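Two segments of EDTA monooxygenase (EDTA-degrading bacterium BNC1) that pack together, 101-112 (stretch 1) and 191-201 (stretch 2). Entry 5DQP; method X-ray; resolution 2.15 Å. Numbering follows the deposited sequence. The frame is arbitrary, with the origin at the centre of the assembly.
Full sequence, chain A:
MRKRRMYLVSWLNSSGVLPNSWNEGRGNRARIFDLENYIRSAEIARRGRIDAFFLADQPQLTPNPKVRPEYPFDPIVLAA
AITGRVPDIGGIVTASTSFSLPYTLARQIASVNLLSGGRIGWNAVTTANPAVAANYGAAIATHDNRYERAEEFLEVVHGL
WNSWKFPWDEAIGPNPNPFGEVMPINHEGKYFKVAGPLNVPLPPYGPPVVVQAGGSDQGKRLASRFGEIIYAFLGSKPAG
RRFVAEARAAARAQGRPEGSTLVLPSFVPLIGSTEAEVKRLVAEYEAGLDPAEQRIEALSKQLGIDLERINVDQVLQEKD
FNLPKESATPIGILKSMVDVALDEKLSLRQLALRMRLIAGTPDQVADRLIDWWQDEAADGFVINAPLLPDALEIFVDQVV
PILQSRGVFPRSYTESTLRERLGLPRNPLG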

# COMPACT_ATOMS: atom_id res chain seq x y z
N LEU A 101 11.10 3.72 -5.89
CA LEU A 101 11.43 3.13 -7.18
C LEU A 101 10.26 3.32 -8.15
O LEU A 101 9.14 2.93 -7.82
CB LEU A 101 11.76 1.66 -7.01
CG LEU A 101 12.91 1.49 -6.01
CD1 LEU A 101 13.08 0.04 -5.61
CD2 LEU A 101 14.23 2.05 -6.65
N PRO A 102 10.49 3.91 -9.33
CA PRO A 102 9.36 4.20 -10.24
C PRO A 102 8.52 3.00 -10.64
O PRO A 102 7.31 3.13 -10.87
CB PRO A 102 10.05 4.80 -11.49
CG PRO A 102 11.44 5.05 -11.12
CD PRO A 102 11.79 4.21 -9.93
N TYR A 103 9.14 1.84 -10.84
CA TYR A 103 8.33 0.72 -11.28
C TYR A 103 7.44 0.24 -10.15
O TYR A 103 6.25 -0.03 -10.34
CB TYR A 103 9.23 -0.39 -11.81
CG TYR A 103 8.49 -1.50 -12.52
CD1 TYR A 103 7.99 -2.57 -11.82
CD2 TYR A 103 8.31 -1.46 -13.90
CE1 TYR A 103 7.31 -3.58 -12.45
CE2 TYR A 103 7.63 -2.47 -14.53
CZ TYR A 103 7.14 -3.53 -13.79
OH TYR A 103 6.47 -4.57 -14.38
N THR A 104 7.99 0.20 -8.94
CA THR A 104 7.20 -0.14 -7.77
C THR A 104 6.07 0.86 -7.56
O THR A 104 4.90 0.48 -7.40
CB THR A 104 8.10 -0.22 -6.55
OG1 THR A 104 9.06 -1.28 -6.76
CG2 THR A 104 7.27 -0.53 -5.32
N LEU A 105 6.38 2.15 -7.57
CA LEU A 105 5.34 3.15 -7.34
C LEU A 105 4.27 3.12 -8.43
O LEU A 105 3.07 3.15 -8.13
CB LEU A 105 5.96 4.54 -7.23
CG LEU A 105 4.96 5.63 -6.84
CD1 LEU A 105 5.64 6.70 -6.07
CD2 LEU A 105 4.32 6.23 -8.11
N ALA A 106 4.68 3.07 -9.70
CA ALA A 106 3.71 2.98 -10.80
C ALA A 106 2.74 1.82 -10.58
O ALA A 106 1.52 1.94 -10.72
CB ALA A 106 4.44 2.82 -12.14
N ARG A 107 3.31 0.67 -10.21
CA ARG A 107 2.57 -0.57 -10.06
C ARG A 107 1.66 -0.54 -8.83
O ARG A 107 0.54 -1.08 -8.87
CB ARG A 107 3.58 -1.70 -9.99
CG ARG A 107 3.13 -2.89 -9.27
CD ARG A 107 4.20 -3.95 -9.29
NE ARG A 107 3.55 -5.24 -9.47
CZ ARG A 107 3.95 -6.36 -8.90
NH1 ARG A 107 3.29 -7.48 -9.15
NH2 ARG A 107 5.01 -6.36 -8.10
N GLN A 108 2.11 0.08 -7.75
CA GLN A 108 1.30 0.10 -6.53
C GLN A 108 0.15 1.11 -6.63
O GLN A 108 -0.98 0.79 -6.25
CB GLN A 108 2.21 0.38 -5.33
CG GLN A 108 3.06 -0.82 -4.96
CD GLN A 108 3.84 -0.58 -3.67
OE1 GLN A 108 4.07 0.56 -3.29
NE2 GLN A 108 4.24 -1.67 -3.00
N ILE A 109 0.40 2.29 -7.19
CA ILE A 109 -0.72 3.21 -7.42
C ILE A 109 -1.69 2.64 -8.46
O ILE A 109 -2.91 2.77 -8.32
CB ILE A 109 -0.21 4.60 -7.86
CG1 ILE A 109 0.75 5.18 -6.81
CG2 ILE A 109 -1.39 5.56 -8.19
CD1 ILE A 109 0.13 5.46 -5.47
N ALA A 110 -1.17 2.02 -9.52
CA ALA A 110 -2.05 1.48 -10.55
C ALA A 110 -2.86 0.30 -10.02
O ALA A 110 -4.02 0.12 -10.39
CB ALA A 110 -1.24 1.05 -11.78
N SER A 111 -2.26 -0.49 -9.13
CA SER A 111 -2.99 -1.60 -8.53
C SER A 111 -4.12 -1.08 -7.66
O SER A 111 -5.24 -1.60 -7.71
CB SER A 111 -2.07 -2.48 -7.68
OG SER A 111 -0.99 -3.01 -8.41
N VAL A 112 -3.84 -0.09 -6.80
CA VAL A 112 -4.87 0.29 -5.86
C VAL A 112 -5.97 1.02 -6.60
O VAL A 112 -7.15 0.90 -6.24
CB VAL A 112 -4.29 1.12 -4.69
CG1 VAL A 112 -3.90 2.54 -5.12
CG2 VAL A 112 -5.28 1.14 -3.53
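Stretch 2, residues 191-201: YFKVAGPLNVP

A helix can be covered by a chain that has almost no regular structure of its own, provided that the side chains on both surfaces adopt rotamers that fit one another. The pairing of residues 101-112 with residues 191-201 in EDTA monooxygenase is a compact example. Leu-101 occupies the N-cap position and the helix runs from Pro-102 through Val-112, its first turns held by regular bonds such as Leu-105 N to Leu-101 O (2.9 Å). The second segment is extended for much of its length but counts as strand only at Lys-193 and Val-194. It advances in the same general sense as the helix: Phe-192 and Val-194 lie against the first turn, Leu-198 against the middle, and Val-200 beside Ala-110 and Ser-111. The backbones come nearest at Arg-107 and Val-200, whose CA atoms are 6.2 Å apart. Together the two segments bury 573 Å².

At the N-terminal end, Pro-102 points toward the covering chain. Phe-192, with chi1 in the m well, presents a ring face to it, so that Pro-102 CG stands 3.9 Å from the ring centroid of Phe-192 in a CH-pi contact.

Tyr-103 illustrates how a rotamer can redirect a residue. Its CA-to-CB bond points sideways, yet with chi1 at -169° (t) the ring extends to the other segment and the phenol is carried to the backbone there. The hydroxyl donates a hydrogen bond from Tyr-103 OH to Pro-197 O at 3.0 Å. That carbonyl lies near the plane of the ring, leaving a face free for Leu-198, whose CD1 sits 4.1 Å from the Tyr-103 ring centroid and only 15° off the normal. Along the ring edge, Val-194 CG1 approaches Tyr-103 CD2 to 4.3 Å. The intervening turn includes Gly-196, with a positive phi of 66° that favours glycine, and a cis peptide bond before Pro-197.

Leu-198 also starts sideways, and its t, p rotamer brings the end of the side chain nearer to the helix. Besides covering the tyrosine, Leu-198 CD1 reaches Arg-107 CB at 3.7 Å and Ala-106 CB at 4.0 Å, while Leu-198 CD2 lies 4.2 Å from Ala-110 CB. The small alanines let these methyls settle close to the helix. Val-200, pointing toward it with chi1 at 179°, places CG1 3.8 Å from Ala-110 CB and CG2 3.5 Å from Ser-111 OG. The serine, in the m rotamer, turns its hydroxyl back to its own helix, donating from Ser-111 OG to Arg-107 O at 2.5 Å.

Close nitrogens need not be bonded: Arg-107 NH1 and Asn-199 ND2 are 3.0 Å apart, but both are donors, and the amide nitrogen lies over a guanidinium face. A water bridges the two residues, accepting from Arg-107 NH1 at 2.9 Å and donating to Asn-199 O at 3.2 Å.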

# COMPACT_ATOMS: atom_id res chain seq x y z
N TYR A 191 18.38 9.97 -14.41
CA TYR A 191 18.17 9.40 -13.09
C TYR A 191 17.69 7.96 -13.10
O TYR A 191 17.92 7.26 -12.12
CB TYR A 191 17.16 10.24 -12.29
CG TYR A 191 17.68 11.61 -11.90
CD1 TYR A 191 18.43 11.79 -10.74
CD2 TYR A 191 17.42 12.72 -12.69
CE1 TYR A 191 18.91 13.05 -10.37
CE2 TYR A 191 17.88 13.96 -12.35
CZ TYR A 191 18.63 14.12 -11.19
OH TYR A 191 19.08 15.37 -10.86
N PHE A 192 17.00 7.51 -14.15
CA PHE A 192 16.31 6.24 -14.10
C PHE A 192 16.57 5.48 -15.39
O PHE A 192 16.70 6.06 -16.47
CB PHE A 192 14.79 6.41 -13.88
CG PHE A 192 14.45 7.17 -12.63
CD1 PHE A 192 14.65 6.59 -11.37
CD2 PHE A 192 13.95 8.46 -12.69
CE1 PHE A 192 14.36 7.29 -10.22
CE2 PHE A 192 13.65 9.18 -11.52
CZ PHE A 192 13.85 8.60 -10.30
N LYS A 193 16.65 4.16 -15.25
CA LYS A 193 16.69 3.21 -16.36
C LYS A 193 15.62 2.17 -16.07
O LYS A 193 15.70 1.46 -15.07
CB LYS A 193 18.07 2.57 -16.49
CG LYS A 193 18.26 1.76 -17.75
CD LYS A 193 19.56 0.96 -17.74
CE LYS A 193 19.68 0.09 -18.99
NZ LYS A 193 20.87 -0.81 -18.94
N VAL A 194 14.60 2.10 -16.93
CA VAL A 194 13.44 1.25 -16.67
C VAL A 194 12.91 0.69 -17.99
O VAL A 194 12.48 1.46 -18.85
CB VAL A 194 12.33 2.05 -15.96
CG1 VAL A 194 11.06 1.21 -15.86
CG2 VAL A 194 12.80 2.56 -14.57
N ALA A 195 12.91 -0.63 -18.14
CA ALA A 195 12.48 -1.22 -19.40
C ALA A 195 10.95 -1.25 -19.53
O ALA A 195 10.41 -0.89 -20.58
CB ALA A 195 13.05 -2.63 -19.56
N GLY A 196 10.24 -1.67 -18.47
CA GLY A 196 8.82 -1.95 -18.60
C GLY A 196 8.66 -3.16 -19.52
O GLY A 196 9.66 -3.75 -19.90
N PRO A 197 7.42 -3.55 -19.87
CA PRO A 197 6.13 -2.96 -19.49
C PRO A 197 5.77 -3.16 -18.01
O PRO A 197 6.35 -4.00 -17.31
CB PRO A 197 5.12 -3.71 -20.37
CG PRO A 197 5.79 -5.02 -20.67
CD PRO A 197 7.25 -4.72 -20.76
N LEU A 198 4.82 -2.34 -17.55
CA LEU A 198 4.18 -2.53 -16.26
C LEU A 198 3.28 -3.76 -16.32
O LEU A 198 2.67 -4.05 -17.35
CB LEU A 198 3.34 -1.31 -15.91
CG LEU A 198 2.87 -1.09 -14.49
CD1 LEU A 198 4.08 -0.88 -13.59
CD2 LEU A 198 1.93 0.14 -14.46
N ASN A 199 3.20 -4.49 -15.20
CA ASN A 199 2.32 -5.64 -15.07
C ASN A 199 0.98 -5.30 -14.39
O ASN A 199 0.39 -6.14 -13.71
CB ASN A 199 3.04 -6.77 -14.33
CG ASN A 199 3.40 -6.42 -12.90
OD1 ASN A 199 3.37 -5.25 -12.51
ND2 ASN A 199 3.77 -7.42 -12.13
N VAL A 200 0.47 -4.10 -14.60
CA VAL A 200 -0.88 -3.73 -14.20
C VAL A 200 -1.45 -2.99 -15.40
O VAL A 200 -0.80 -2.08 -15.90
CB VAL A 200 -0.90 -2.83 -12.95
CG1 VAL A 200 -2.35 -2.46 -12.59
CG2 VAL A 200 -0.19 -3.49 -11.76
N PRO A 201 -2.63 -3.35 -15.90
CA PRO A 201 -3.09 -2.76 -17.16
C PRO A 201 -3.78 -1.42 -16.97
O PRO A 201 -4.41 -1.15 -15.95
CB PRO A 201 -4.07 -3.81 -17.69
CG PRO A 201 -4.69 -4.31 -16.40
CD PRO A 201 -3.58 -4.35 -15.38
O HOH W 1 0.97 -6.39 -10.58